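Local coordinates for protein glucose-6-phosphate isomerase (Chlamydia trachomatis D/UW-3/CX, PDB 6OTU) that catalyses the reversible isomerisation of glucose-6-phosphate to fructose-6-phosphate, at residues 127-130 against 131-135; 166-169 against 170-174; 242-245 against 246-250; 269-272 against 273-276. All blocks are in the same frame, centred on the assembly; numbering follows the deposited sequence.

Interaction 1 (127-130 against 131-135); sequences IARH and SKEEA
Ser131 turns its hydroxyl back onto Ile127 O: with OG beside its own backbone N (chi1 -61°), Ser131 OG donates to Ile127 O at 2.8 Å. Ser131 N donates to Ile127 O as well, at 2.9 Å, so one carbonyl oxygen is gripped from opposite faces of its plane. The Ile127 and Ser131 side chains also both touch Trp263. At Lys132 the tie is the backbone bond from Lys132 N to Ala128 O, 3.1 Å, while the extended side chain leads off the helix. Glu133 carries the main polar contact. Its outstretched chain brings OE1 to 2.9 Å from Arg129 NH2, a salt bridge with an N-H...O angle of 159°. Arg129 bends at chi3 to lay its guanidinium nearly coplanar with the carboxylate, whose OE1 meets NH2 at the edge, in the guanidinium plane. Glu133 OE2 sits 3.6 Å from His130 CD2 at the imidazole edge, the ring standing almost perpendicular to the carboxylate. Glu134 passes CG 3.2 Å from His130 O, then gives OE1 to Arg137 and to His261 N. Such i to i+4 pairing, charged on the outer face and serine-to-carbonyl on the buried one, belongs to an amphipathic alpha-helix, here 122-148.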
ATOM      1  N   ILE A 127     -14.780  11.346  29.499  1.00 43.09           N
ATOM      2  CA  ILE A 127     -14.130  10.344  28.657  1.00 35.72           C
ATOM      3  C   ILE A 127     -12.881   9.804  29.345  1.00 38.88           C
ATOM      4  O   ILE A 127     -12.567   8.611  29.250  1.00 36.21           O
ATOM      5  CB  ILE A 127     -13.790  10.932  27.270  1.00 34.42           C
ATOM      6  CG1 ILE A 127     -15.061  11.286  26.487  1.00 35.39           C
ATOM      7  CG2 ILE A 127     -12.854   9.983  26.492  1.00 32.35           C
ATOM      8  CD1 ILE A 127     -15.784  10.098  25.877  1.00 39.08           C
ATOM      9  N   ALA A 128     -12.141  10.671  30.031  1.00 35.72           N
ATOM     10  CA  ALA A 128     -10.924  10.204  30.680  1.00 41.94           C
ATOM     11  C   ALA A 128     -11.247   9.233  31.809  1.00 39.47           C
ATOM     12  O   ALA A 128     -10.594   8.191  31.940  1.00 38.54           O
ATOM     13  CB  ALA A 128     -10.095  11.383  31.198  1.00 36.76           C
ATOM     14  N   ARG A 129     -12.257   9.536  32.628  1.00 39.28           N
ATOM     15  CA  ARG A 129     -12.501   8.614  33.723  1.00 45.67           C
ATOM     16  C   ARG A 129     -13.167   7.338  33.240  1.00 40.17           C
ATOM     17  O   ARG A 129     -12.900   6.267  33.790  1.00 50.72           O
ATOM     18  CB  ARG A 129     -13.333   9.238  34.845  1.00 49.16           C
ATOM     19  CG  ARG A 129     -12.988   8.503  36.134  1.00 61.84           C
ATOM     20  CD  ARG A 129     -14.015   8.524  37.241  1.00 73.52           C
ATOM     21  NE  ARG A 129     -14.819   9.729  37.249  1.00 75.74           N
ATOM     22  CZ  ARG A 129     -16.089   9.762  36.881  1.00 78.20           C
ATOM     23  NH1 ARG A 129     -16.751  10.902  36.935  1.00 84.47           N
ATOM     24  NH2 ARG A 129     -16.696   8.657  36.468  1.00 73.90           N
ATOM     25  N   HIS A 130     -13.994   7.410  32.199  1.00 42.88           N
ATOM     26  CA  HIS A 130     -14.570   6.174  31.680  1.00 42.72           C
ATOM     27  C   HIS A 130     -13.509   5.299  31.025  1.00 38.83           C
ATOM     28  O   HIS A 130     -13.552   4.070  31.150  1.00 38.59           O
ATOM     29  CB  HIS A 130     -15.704   6.493  30.722  1.00 42.46           C
ATOM     30  CG  HIS A 130     -16.896   7.071  31.408  1.00 49.28           C
ATOM     31  ND1 HIS A 130     -17.635   8.106  30.877  1.00 53.57           N
ATOM     32  CD2 HIS A 130     -17.455   6.781  32.605  1.00 52.06           C
ATOM     33  CE1 HIS A 130     -18.608   8.419  31.713  1.00 56.46           C
ATOM     34  NE2 HIS A 130     -18.521   7.628  32.768  1.00 57.22           N
ATOM     35  N   SER A 131     -12.531   5.914  30.356  1.00 38.05           N
ATOM     36  CA  SER A 131     -11.412   5.144  29.818  1.00 38.96           C
ATOM     37  C   SER A 131     -10.648   4.439  30.931  1.00 38.28           C
ATOM     38  O   SER A 131     -10.272   3.270  30.792  1.00 42.94           O
ATOM     39  CB  SER A 131     -10.471   6.052  29.017  1.00 40.71           C
ATOM     40  OG  SER A 131     -11.149   6.634  27.915  1.00 37.21           O
ATOM     41  N   LYS A 132     -10.417   5.130  32.047  1.00 35.31           N
ATOM     42  CA  LYS A 132      -9.745   4.488  33.173  1.00 36.79           C
ATOM     43  C   LYS A 132     -10.584   3.347  33.733  1.00 37.98           C
ATOM     44  O   LYS A 132     -10.061   2.266  34.030  1.00 40.77           O
ATOM     45  CB  LYS A 132      -9.428   5.515  34.256  1.00 39.12           C
ATOM     46  CG  LYS A 132      -8.693   4.910  35.422  1.00 45.57           C
ATOM     47  CD  LYS A 132      -8.092   5.958  36.334  1.00 53.61           C
ATOM     48  CE  LYS A 132      -7.109   5.311  37.306  1.00 60.55           C
ATOM     49  NZ  LYS A 132      -6.554   6.260  38.334  1.00 61.36           N
ATOM     50  N   GLU A 133     -11.895   3.558  33.860  1.00 40.35           N
ATOM     51  CA  GLU A 133     -12.769   2.482  34.308  1.00 44.23           C
ATOM     52  C   GLU A 133     -12.766   1.310  33.333  1.00 43.58           C
ATOM     53  O   GLU A 133     -12.840   0.152  33.758  1.00 47.16           O
ATOM     54  CB  GLU A 133     -14.191   2.998  34.511  1.00 48.16           C
ATOM     55  CG  GLU A 133     -14.330   4.073  35.567  1.00 60.64           C
ATOM     56  CD  GLU A 133     -15.685   4.755  35.511  1.00 71.77           C
ATOM     57  OE1 GLU A 133     -15.812   5.877  36.045  1.00 77.25           O
ATOM     58  OE2 GLU A 133     -16.621   4.164  34.932  1.00 75.29           O
ATOM     59  N   GLU A 134     -12.704   1.588  32.023  1.00 36.42           N
ATOM     60  CA  GLU A 134     -12.653   0.504  31.040  1.00 38.33           C
ATOM     61  C   GLU A 134     -11.353  -0.282  31.153  1.00 43.21           C
ATOM     62  O   GLU A 134     -11.362  -1.517  31.110  1.00 43.14           O
ATOM     63  CB  GLU A 134     -12.807   1.054  29.617  1.00 33.28           C
ATOM     64  CG  GLU A 134     -14.213   1.550  29.285  1.00 43.99           C
ATOM     65  CD  GLU A 134     -15.284   0.475  29.455  1.00 50.30           C
ATOM     66  OE1 GLU A 134     -15.165  -0.594  28.823  1.00 52.58           O
ATOM     67  OE2 GLU A 134     -16.252   0.701  30.218  1.00 62.32           O
ATOM     68  N   ALA A 135     -10.227   0.428  31.286  1.00 40.73           N
ATOM     69  CA  ALA A 135      -8.919  -0.219  31.361  1.00 37.53           C
ATOM     70  C   ALA A 135      -8.808  -1.138  32.578  1.00 40.05           C
ATOM     71  O   ALA A 135      -8.253  -2.237  32.482  1.00 37.64           O
ATOM     72  CB  ALA A 135      -7.826   0.842  31.391  1.00 35.90           C
TER

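Interaction 2 (166-169 against 170-174); sequences AMYF and AMQGS
Tyr168 and Gln172 both place CG opposite the backbone N (chi1 165° and -163°), and the straight glutamine chain then carries its amide out to the phenol. Gln172 NE2 donates to Tyr168 OH at 3.1 Å, in a bent bond of 140°. The hydroxyl is tilted somewhat out of the amide plane, and the amide is turned steeply against the ring; Gln172 NE2 lies 3.6 Å from both CE2 and CZ of Tyr168. The other end of the amide runs beside Phe169, Gln172 OE1 lying 3.8 Å from Phe169 CD1. A water lies 2.8 Å from Gln172 OE1 and is also within bonding distance of Phe169 O; Arg411 NH2 adds a weak bond to OE1. All this occurs on the last turns of helix 162-172, the crossover helix of the beta-alpha-beta unit that runs from strand 151-155 to strand 180-184. The backbone bonding slackens here: Ala170 N still reaches Ala166 O at 3.1 Å, but the bond from Gln172 N to Tyr168 O is weak. A second water bridges Phe169 O and Gly173 N, 3.0 Å from the latter, where a direct helical bond would otherwise run. On the inner face Met167 CB and Met171 CE approach to 4.4 Å, and both methionines pack on Phe293 of helix 287-303 and Ala469 of helix 466-487. Tyr168 meets the ring of Phe285 and Phe169 that of Tyr344.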
ATOM      1  N   ALA A 166      -2.091  -2.343  12.832  1.00 31.18           N
ATOM      2  CA  ALA A 166      -0.795  -1.686  12.712  1.00 33.34           C
ATOM      3  C   ALA A 166      -0.040  -1.695  14.041  1.00 36.92           C
ATOM      4  O   ALA A 166       1.188  -1.867  14.071  1.00 35.14           O
ATOM      5  CB  ALA A 166      -0.992  -0.255  12.210  1.00 30.96           C
ATOM      6  N   MET A 167      -0.756  -1.507  15.151  1.00 30.73           N
ATOM      7  CA  MET A 167      -0.099  -1.475  16.451  1.00 34.90           C
ATOM      8  C   MET A 167       0.300  -2.876  16.903  1.00 30.84           C
ATOM      9  O   MET A 167       1.358  -3.052  17.510  1.00 37.73           O
ATOM     10  CB  MET A 167      -1.009  -0.792  17.488  1.00 30.95           C
ATOM     11  CG  MET A 167      -1.137   0.743  17.319  1.00 31.25           C
ATOM     12  SD  MET A 167       0.444   1.663  17.213  1.00 36.82           S
ATOM     13  CE  MET A 167       0.605   1.873  15.429  1.00 36.81           C
ATOM     14  N   TYR A 168      -0.527  -3.881  16.603  1.00 30.59           N
ATOM     15  CA  TYR A 168      -0.207  -5.247  16.995  1.00 33.06           C
ATOM     16  C   TYR A 168       1.101  -5.710  16.348  1.00 39.50           C
ATOM     17  O   TYR A 168       1.994  -6.235  17.027  1.00 38.38           O
ATOM     18  CB  TYR A 168      -1.369  -6.191  16.641  1.00 36.42           C
ATOM     19  CG  TYR A 168      -0.937  -7.637  16.690  1.00 37.24           C
ATOM     20  CD1 TYR A 168      -0.787  -8.291  17.902  1.00 42.29           C
ATOM     21  CD2 TYR A 168      -0.608  -8.323  15.533  1.00 34.35           C
ATOM     22  CE1 TYR A 168      -0.345  -9.598  17.957  1.00 42.41           C
ATOM     23  CE2 TYR A 168      -0.165  -9.626  15.575  1.00 38.10           C
ATOM     24  CZ  TYR A 168      -0.028 -10.264  16.789  1.00 40.72           C
ATOM     25  OH  TYR A 168       0.415 -11.579  16.833  1.00 46.75           O
ATOM     26  N   PHE A 169       1.245  -5.510  15.032  1.00 36.41           N
ATOM     27  CA  PHE A 169       2.502  -5.889  14.391  1.00 37.73           C
ATOM     28  C   PHE A 169       3.658  -4.990  14.820  1.00 39.10           C
ATOM     29  O   PHE A 169       4.813  -5.430  14.810  1.00 37.12           O
ATOM     30  CB  PHE A 169       2.351  -5.895  12.870  1.00 34.98           C
ATOM     31  CG  PHE A 169       1.519  -7.037  12.370  1.00 40.02           C
ATOM     32  CD1 PHE A 169       2.092  -8.277  12.124  1.00 36.03           C
ATOM     33  CD2 PHE A 169       0.148  -6.892  12.198  1.00 30.76           C
ATOM     34  CE1 PHE A 169       1.308  -9.336  11.685  1.00 39.63           C
ATOM     35  CE2 PHE A 169      -0.633  -7.952  11.758  1.00 30.65           C
ATOM     36  CZ  PHE A 169      -0.059  -9.165  11.503  1.00 30.99           C
ATOM     37  N   ALA A 170       3.381  -3.745  15.212  1.00 36.70           N
ATOM     38  CA  ALA A 170       4.472  -2.885  15.668  1.00 33.75           C
ATOM     39  C   ALA A 170       5.092  -3.425  16.947  1.00 32.30           C
ATOM     40  O   ALA A 170       6.313  -3.354  17.137  1.00 32.83           O
ATOM     41  CB  ALA A 170       3.973  -1.462  15.893  1.00 34.41           C
ATOM     42  N   MET A 171       4.265  -3.965  17.829  1.00 32.00           N
ATOM     43  CA  MET A 171       4.713  -4.412  19.134  1.00 38.49           C
ATOM     44  C   MET A 171       5.117  -5.873  19.158  1.00 43.61           C
ATOM     45  O   MET A 171       5.750  -6.303  20.135  1.00 47.69           O
ATOM     46  CB  MET A 171       3.608  -4.197  20.167  1.00 33.26           C
ATOM     47  CG  MET A 171       3.287  -2.764  20.413  1.00 31.96           C
ATOM     48  SD  MET A 171       1.899  -2.608  21.555  1.00 39.85           S
ATOM     49  CE  MET A 171       1.424  -0.943  21.116  1.00 36.81           C
ATOM     50  N   GLN A 172       4.734  -6.640  18.130  1.00 37.45           N
ATOM     51  CA  GLN A 172       5.006  -8.073  18.098  1.00 34.81           C
ATOM     52  C   GLN A 172       6.481  -8.392  18.353  1.00 40.43           C
ATOM     53  O   GLN A 172       6.793  -9.397  18.992  1.00 39.51           O
ATOM     54  CB  GLN A 172       4.555  -8.619  16.749  1.00 35.15           C
ATOM     55  CG  GLN A 172       4.370 -10.106  16.658  1.00 37.05           C
ATOM     56  CD  GLN A 172       4.005 -10.525  15.233  1.00 44.43           C
ATOM     57  OE1 GLN A 172       4.648 -10.106  14.262  1.00 43.01           O
ATOM     58  NE2 GLN A 172       2.963 -11.341  15.103  1.00 39.46           N
ATOM     59  N   GLY A 173       7.400  -7.535  17.891  1.00 39.43           N
ATOM     60  CA  GLY A 173       8.817  -7.813  18.033  1.00 34.62           C
ATOM     61  C   GLY A 173       9.388  -7.521  19.404  1.00 35.84           C
ATOM     62  O   GLY A 173      10.478  -8.007  19.727  1.00 35.77           O
ATOM     63  N   SER A 174       8.672  -6.750  20.219  1.00 34.46           N
ATOM     64  CA  SER A 174       9.149  -6.348  21.534  1.00 46.35           C
ATOM     65  C   SER A 174       8.570  -7.176  22.670  1.00 48.06           C
ATOM     66  O   SER A 174       9.222  -7.304  23.706  1.00 52.10           O
ATOM     67  CB  SER A 174       8.819  -4.872  21.799  1.00 49.25           C
ATOM     68  OG  SER A 174       8.937  -4.091  20.633  1.00 54.51           O
TER
HETATM   69  O   HOH W   1       7.240  -5.958  15.397  1.00 33.52           O
HETATM   70  O   HOH W   2       5.513  -7.672  13.278  1.00 41.08           O

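Interaction 3 (242-245 against 246-250); sequences AVTS and QGSPM
Thr244 and Ser248 form the tight part of this contact, their hydroxyl oxygens OG1 and OG lying 2.8 Å apart. Thr244 sets OG1 opposite its backbone N (chi1 -177°), which points it at the serine and turns CG2 toward Met250, whose CB is 3.9 Å from that methyl. Ser248 OG also accepts a nearly straight bond from Met250 N (3.0 Å, 172°), closing an ST turn around Pro249. In the neighbouring loop the carbonyl oxygens of Ser210 and Lys211 are within hydrogen-bonding reach of Thr244 OG1, and that of Ser212 of Ser248 OG, so several acceptors compete for the two hydroxyl protons. Deeper still, Ala242 CB touches Met250 CG at 4.2 Å, an apolar contact near Tyr256. Buried Ser245 bonds its OG to Asp264 OD1. The chain reverses through a type II beta turn from Ser245 to Ser248. Ser248 N donates to Ser245 O at 3.1 Å, coming from well above the carbonyl plane, and Ser248 CB presses to 3.0 Å from the same oxygen. Gly247 takes the turn position with positive phi (75°). The crest of this turn is the loose side: Gln246 and Gly247 are exposed, and the Gln246 chain, bent at chi2, leads off the strand end to give OE1 to Trp263 NE1. The turn follows strand 240-245 of the parallel sheet and is tied by its hydroxyls to the 210-212 loop, whose residues line the glucose-6-phosphate pocket, consistent with a SIS-type fold, where loops at the C-terminal ends of the strands bind the sugar phosphate.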
ATOM      1  N   ALA A 242     -17.709  -8.060  22.801  1.00 45.26           N
ATOM      2  CA  ALA A 242     -18.038  -6.895  21.993  1.00 43.44           C
ATOM      3  C   ALA A 242     -17.274  -5.660  22.468  1.00 44.23           C
ATOM      4  O   ALA A 242     -16.988  -5.486  23.660  1.00 39.48           O
ATOM      5  CB  ALA A 242     -19.542  -6.616  21.994  1.00 34.43           C
ATOM      6  N   VAL A 243     -16.918  -4.824  21.497  1.00 33.02           N
ATOM      7  CA  VAL A 243     -16.352  -3.502  21.718  1.00 32.69           C
ATOM      8  C   VAL A 243     -17.184  -2.567  20.856  1.00 32.54           C
ATOM      9  O   VAL A 243     -17.165  -2.678  19.628  1.00 33.38           O
ATOM     10  CB  VAL A 243     -14.863  -3.430  21.347  1.00 35.30           C
ATOM     11  CG1 VAL A 243     -14.292  -2.038  21.596  1.00 31.99           C
ATOM     12  CG2 VAL A 243     -14.076  -4.468  22.131  1.00 39.64           C
ATOM     13  N   THR A 244     -17.945  -1.677  21.489  1.00 34.86           N
ATOM     14  CA  THR A 244     -18.889  -0.836  20.767  1.00 34.81           C
ATOM     15  C   THR A 244     -19.168   0.429  21.565  1.00 39.23           C
ATOM     16  O   THR A 244     -18.824   0.535  22.748  1.00 42.03           O
ATOM     17  CB  THR A 244     -20.212  -1.571  20.482  1.00 35.75           C
ATOM     18  OG1 THR A 244     -21.053  -0.714  19.715  1.00 42.92           O
ATOM     19  CG2 THR A 244     -20.949  -1.902  21.777  1.00 35.64           C
ATOM     20  N   SER A 245     -19.799   1.393  20.889  1.00 34.97           N
ATOM     21  CA  SER A 245     -20.267   2.613  21.532  1.00 37.57           C
ATOM     22  C   SER A 245     -21.274   2.294  22.635  1.00 38.89           C
ATOM     23  O   SER A 245     -22.062   1.351  22.533  1.00 41.58           O
ATOM     24  CB  SER A 245     -20.911   3.536  20.493  1.00 40.45           C
ATOM     25  OG  SER A 245     -20.747   4.895  20.863  1.00 51.97           O
ATOM     26  N   GLN A 246     -21.250   3.092  23.702  1.00 39.20           N
ATOM     27  CA  GLN A 246     -22.199   2.873  24.785  1.00 41.06           C
ATOM     28  C   GLN A 246     -23.624   3.119  24.300  1.00 35.39           C
ATOM     29  O   GLN A 246     -23.893   4.086  23.584  1.00 36.65           O
ATOM     30  CB  GLN A 246     -21.879   3.779  25.971  1.00 41.16           C
ATOM     31  CG  GLN A 246     -22.539   3.341  27.268  1.00 47.63           C
ATOM     32  CD  GLN A 246     -21.681   3.650  28.483  1.00 63.78           C
ATOM     33  OE1 GLN A 246     -20.881   4.585  28.470  1.00 64.48           O
ATOM     34  NE2 GLN A 246     -21.843   2.859  29.541  1.00 72.14           N
ATOM     35  N   GLY A 247     -24.541   2.235  24.685  1.00 36.00           N
ATOM     36  CA  GLY A 247     -25.919   2.338  24.232  1.00 37.39           C
ATOM     37  C   GLY A 247     -26.158   1.911  22.796  1.00 36.22           C
ATOM     38  O   GLY A 247     -27.294   2.013  22.318  1.00 52.89           O
ATOM     39  N   SER A 248     -25.120   1.453  22.096  1.00 35.52           N
ATOM     40  CA  SER A 248     -25.239   0.890  20.765  1.00 46.14           C
ATOM     41  C   SER A 248     -26.127  -0.358  20.752  1.00 42.15           C
ATOM     42  O   SER A 248     -26.337  -0.997  21.785  1.00 36.37           O
ATOM     43  CB  SER A 248     -23.834   0.559  20.240  1.00 34.49           C
ATOM     44  OG  SER A 248     -23.846  -0.573  19.403  1.00 46.63           O
ATOM     45  N   PRO A 249     -26.646  -0.736  19.579  1.00 38.88           N
ATOM     46  CA  PRO A 249     -27.411  -1.993  19.482  1.00 37.33           C
ATOM     47  C   PRO A 249     -26.609  -3.217  19.871  1.00 38.84           C
ATOM     48  O   PRO A 249     -27.201  -4.267  20.146  1.00 46.39           O
ATOM     49  CB  PRO A 249     -27.818  -2.050  18.003  1.00 37.99           C
ATOM     50  CG  PRO A 249     -27.749  -0.634  17.532  1.00 41.00           C
ATOM     51  CD  PRO A 249     -26.609  -0.016  18.295  1.00 38.33           C
ATOM     52  N   MET A 250     -25.285  -3.109  19.915  1.00 38.86           N
ATOM     53  CA  MET A 250     -24.386  -4.203  20.256  1.00 35.53           C
ATOM     54  C   MET A 250     -24.033  -4.240  21.739  1.00 40.88           C
ATOM     55  O   MET A 250     -23.493  -5.252  22.209  1.00 37.60           O
ATOM     56  CB  MET A 250     -23.103  -4.081  19.418  1.00 34.69           C
ATOM     57  CG  MET A 250     -22.353  -5.370  19.144  1.00 48.34           C
ATOM     58  SD  MET A 250     -20.970  -5.108  17.995  1.00 51.68           S
ATOM     59  CE  MET A 250     -21.864  -5.201  16.453  1.00 57.87           C
TER

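Interaction 4 (269-272 against 273-276); sequences RFSA and TSMV. With G6Q (glucose-6-phosphate), chain E.
The flat carbonyl group of Ser271 receives Ser274 from two directions. Ser274 OG donates in the carbonyl plane, on a lone pair, at only 2.6 Å from Ser271 O, whereas Ser274 N comes from above that plane at 2.9 Å. The Phe270 ring stacks on that of His108. Along the guanidinium of Arg269, NE bonds to Ser356 OG, NH1 to Gln494 OE1 and NH2 to Ser491 O, so the group's rotation is well fixed, and O1 of the open-chain glucose-6-phosphate approaches it obliquely. The backbone supplies a further link, Arg269 N donating to that O1 at 3.0 Å. Ser274 holds OG between its backbone N and carbonyl carbon (chi1 72°), where it can give its proton to Ser271 O and still accept from Val276 N at 3.3 Å. Val276 closes over the turn, with CG1 3.4 Å from Ser271 OG, a hydroxyl bonded to Gly268 O. A water ties Phe270 O to Thr273 N, 3.1 Å from the latter, and Thr273 OG1 itself bonds to Thr111. The type I turn 271-274 thus runs straight into a serine N-cap that starts helix 275-285, just beyond the pocket arginine. In phosphoglucose isomerases an arginine beside O1 probably steadies the enediolate intermediate, and Arg269 stands in such a place in this active site.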
ATOM      1  N   ARG A 269     -10.981   6.147  13.199  1.00 34.90           N
ATOM      2  CA  ARG A 269      -9.598   6.223  12.752  1.00 30.15           C
ATOM      3  C   ARG A 269      -8.675   6.804  13.818  1.00 40.33           C
ATOM      4  O   ARG A 269      -7.465   6.927  13.581  1.00 36.57           O
ATOM      5  CB  ARG A 269      -9.511   7.045  11.462  1.00 30.23           C
ATOM      6  CG  ARG A 269     -10.033   8.458  11.573  1.00 33.66           C
ATOM      7  CD  ARG A 269     -10.089   9.136  10.208  1.00 32.75           C
ATOM      8  NE  ARG A 269     -10.844  10.391  10.248  1.00 33.12           N
ATOM      9  CZ  ARG A 269     -12.167  10.492  10.100  1.00 34.44           C
ATOM     10  NH1 ARG A 269     -12.911   9.413   9.893  1.00 30.75           N
ATOM     11  NH2 ARG A 269     -12.747  11.685  10.147  1.00 31.19           N
ATOM     12  N   PHE A 270      -9.219   7.162  14.981  1.00 34.01           N
ATOM     13  CA  PHE A 270      -8.422   7.598  16.118  1.00 36.30           C
ATOM     14  C   PHE A 270      -8.644   6.707  17.338  1.00 34.93           C
ATOM     15  O   PHE A 270      -8.379   7.138  18.460  1.00 33.38           O
ATOM     16  CB  PHE A 270      -8.738   9.053  16.479  1.00 33.40           C
ATOM     17  CG  PHE A 270      -8.621  10.026  15.330  1.00 34.75           C
ATOM     18  CD1 PHE A 270      -7.404  10.563  14.983  1.00 31.91           C
ATOM     19  CD2 PHE A 270      -9.740  10.424  14.622  1.00 38.63           C
ATOM     20  CE1 PHE A 270      -7.300  11.461  13.938  1.00 31.27           C
ATOM     21  CE2 PHE A 270      -9.639  11.329  13.580  1.00 34.84           C
ATOM     22  CZ  PHE A 270      -8.412  11.855  13.250  1.00 31.24           C
ATOM     23  N   SER A 271      -9.124   5.478  17.156  1.00 31.68           N
ATOM     24  CA  SER A 271      -9.618   4.700  18.288  1.00 34.97           C
ATOM     25  C   SER A 271      -8.656   3.610  18.766  1.00 32.80           C
ATOM     26  O   SER A 271      -9.001   2.861  19.690  1.00 32.54           O
ATOM     27  CB  SER A 271     -10.980   4.088  17.934  1.00 35.56           C
ATOM     28  OG  SER A 271     -10.834   3.063  16.976  1.00 38.16           O
ATOM     29  N   ALA A 272      -7.459   3.510  18.180  1.00 33.12           N
ATOM     30  CA  ALA A 272      -6.533   2.445  18.563  1.00 35.56           C
ATOM     31  C   ALA A 272      -6.129   2.520  20.037  1.00 39.34           C
ATOM     32  O   ALA A 272      -5.807   1.487  20.628  1.00 37.59           O
ATOM     33  CB  ALA A 272      -5.288   2.476  17.674  1.00 32.29           C
ATOM     34  N   THR A 273      -6.139   3.709  20.653  1.00 36.47           N
ATOM     35  CA  THR A 273      -5.826   3.815  22.080  1.00 40.14           C
ATOM     36  C   THR A 273      -7.038   3.590  22.984  1.00 44.15           C
ATOM     37  O   THR A 273      -6.886   3.620  24.213  1.00 33.45           O
ATOM     38  CB  THR A 273      -5.230   5.181  22.427  1.00 36.40           C
ATOM     39  OG1 THR A 273      -6.185   6.209  22.122  1.00 33.01           O
ATOM     40  CG2 THR A 273      -3.928   5.430  21.688  1.00 36.81           C
ATOM     41  N   SER A 274      -8.229   3.406  22.416  1.00 31.50           N
ATOM     42  CA  SER A 274      -9.404   3.056  23.196  1.00 31.72           C
ATOM     43  C   SER A 274      -9.458   1.533  23.327  1.00 41.18           C
ATOM     44  O   SER A 274      -8.503   0.826  22.992  1.00 40.29           O
ATOM     45  CB  SER A 274     -10.674   3.619  22.553  1.00 36.64           C
ATOM     46  OG  SER A 274     -11.006   2.924  21.363  1.00 31.26           O
ATOM     47  N   MET A 275     -10.587   1.002  23.799  1.00 34.48           N
ATOM     48  CA  MET A 275     -10.723  -0.446  23.860  1.00 37.83           C
ATOM     49  C   MET A 275     -10.742  -1.105  22.477  1.00 43.56           C
ATOM     50  O   MET A 275     -10.615  -2.333  22.401  1.00 33.05           O
ATOM     51  CB  MET A 275     -11.984  -0.811  24.637  1.00 34.80           C
ATOM     52  CG  MET A 275     -11.986  -0.317  26.092  1.00 42.17           C
ATOM     53  SD  MET A 275     -10.535  -0.823  27.058  1.00 43.44           S
ATOM     54  CE  MET A 275     -10.625  -2.578  26.833  1.00 49.91           C
ATOM     55  N   VAL A 276     -10.903  -0.326  21.397  1.00 31.32           N
ATOM     56  CA  VAL A 276     -10.777  -0.861  20.043  1.00 35.79           C
ATOM     57  C   VAL A 276      -9.422  -1.544  19.857  1.00 34.46           C
ATOM     58  O   VAL A 276      -9.332  -2.642  19.285  1.00 35.83           O
ATOM     59  CB  VAL A 276     -10.992   0.257  19.005  1.00 39.03           C
ATOM     60  CG1 VAL A 276     -10.649  -0.243  17.587  1.00 36.01           C
ATOM     61  CG2 VAL A 276     -12.412   0.767  19.079  1.00 30.88           C
TER
HETATM   62  C1  G6Q E 604     -13.476   5.663  10.897  1.00 50.79           C
HETATM   63  C2  G6Q E 604     -14.534   5.442   9.813  1.00 54.40           C
HETATM   64  C3  G6Q E 604     -14.686   3.986   9.388  1.00 43.73           C
HETATM   65  C4  G6Q E 604     -15.331   3.090  10.452  1.00 33.23           C
HETATM   66  C5  G6Q E 604     -15.777   1.753   9.859  1.00 32.86           C
HETATM   67  C6  G6Q E 604     -16.247   0.781  10.914  1.00 30.57           C
HETATM   68  O1  G6Q E 604     -13.373   6.731  11.402  1.00 45.79           O
HETATM   69  O2  G6Q E 604     -15.797   5.947  10.228  1.00 65.05           O
HETATM   70  O3  G6Q E 604     -13.410   3.449   9.033  1.00 43.87           O
HETATM   71  O4  G6Q E 604     -14.409   2.840  11.510  1.00 28.98           O
HETATM   72  O5  G6Q E 604     -16.808   1.993   8.896  1.00 33.71           O
HETATM   73  O6  G6Q E 604     -17.318   1.419  11.661  1.00 37.13           O
HETATM   74  P   G6Q E 604     -17.888   0.713  12.999  1.00 39.08           P
HETATM   75  O1P G6Q E 604     -16.738   0.668  13.990  1.00 36.08           O
HETATM   76  O2P G6Q E 604     -19.018   1.631  13.451  1.00 46.74           O
HETATM   77  O3P G6Q E 604     -18.371  -0.666  12.599  1.00 36.59           O
HETATM   78  O   HOH W   3      -5.765   6.338  19.018  1.00 34.17           O

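Interaction 4 is the hub of the group. Its helix start touches interaction 1, Glu134 CB lying 3.9 Å from Met275 CG, and interaction 3, Val243 CG1 lying 3.8 Å from Val276 N. Interactions 1 and 3 do not touch, their nearest atoms being about 5 Å apart, but Trp263 contacts both. Interaction 2 comes within about 5 Å of interaction 4, and its Met167, Tyr168 and Met171 pack on the same helix 275-285. The substrate is reached directly from interaction 4 through Arg269; the Met250 side chain of interaction 3 is about 7 Å from glucose-6-phosphate, and the Ala166 side chain of interaction 2 about 13 Å.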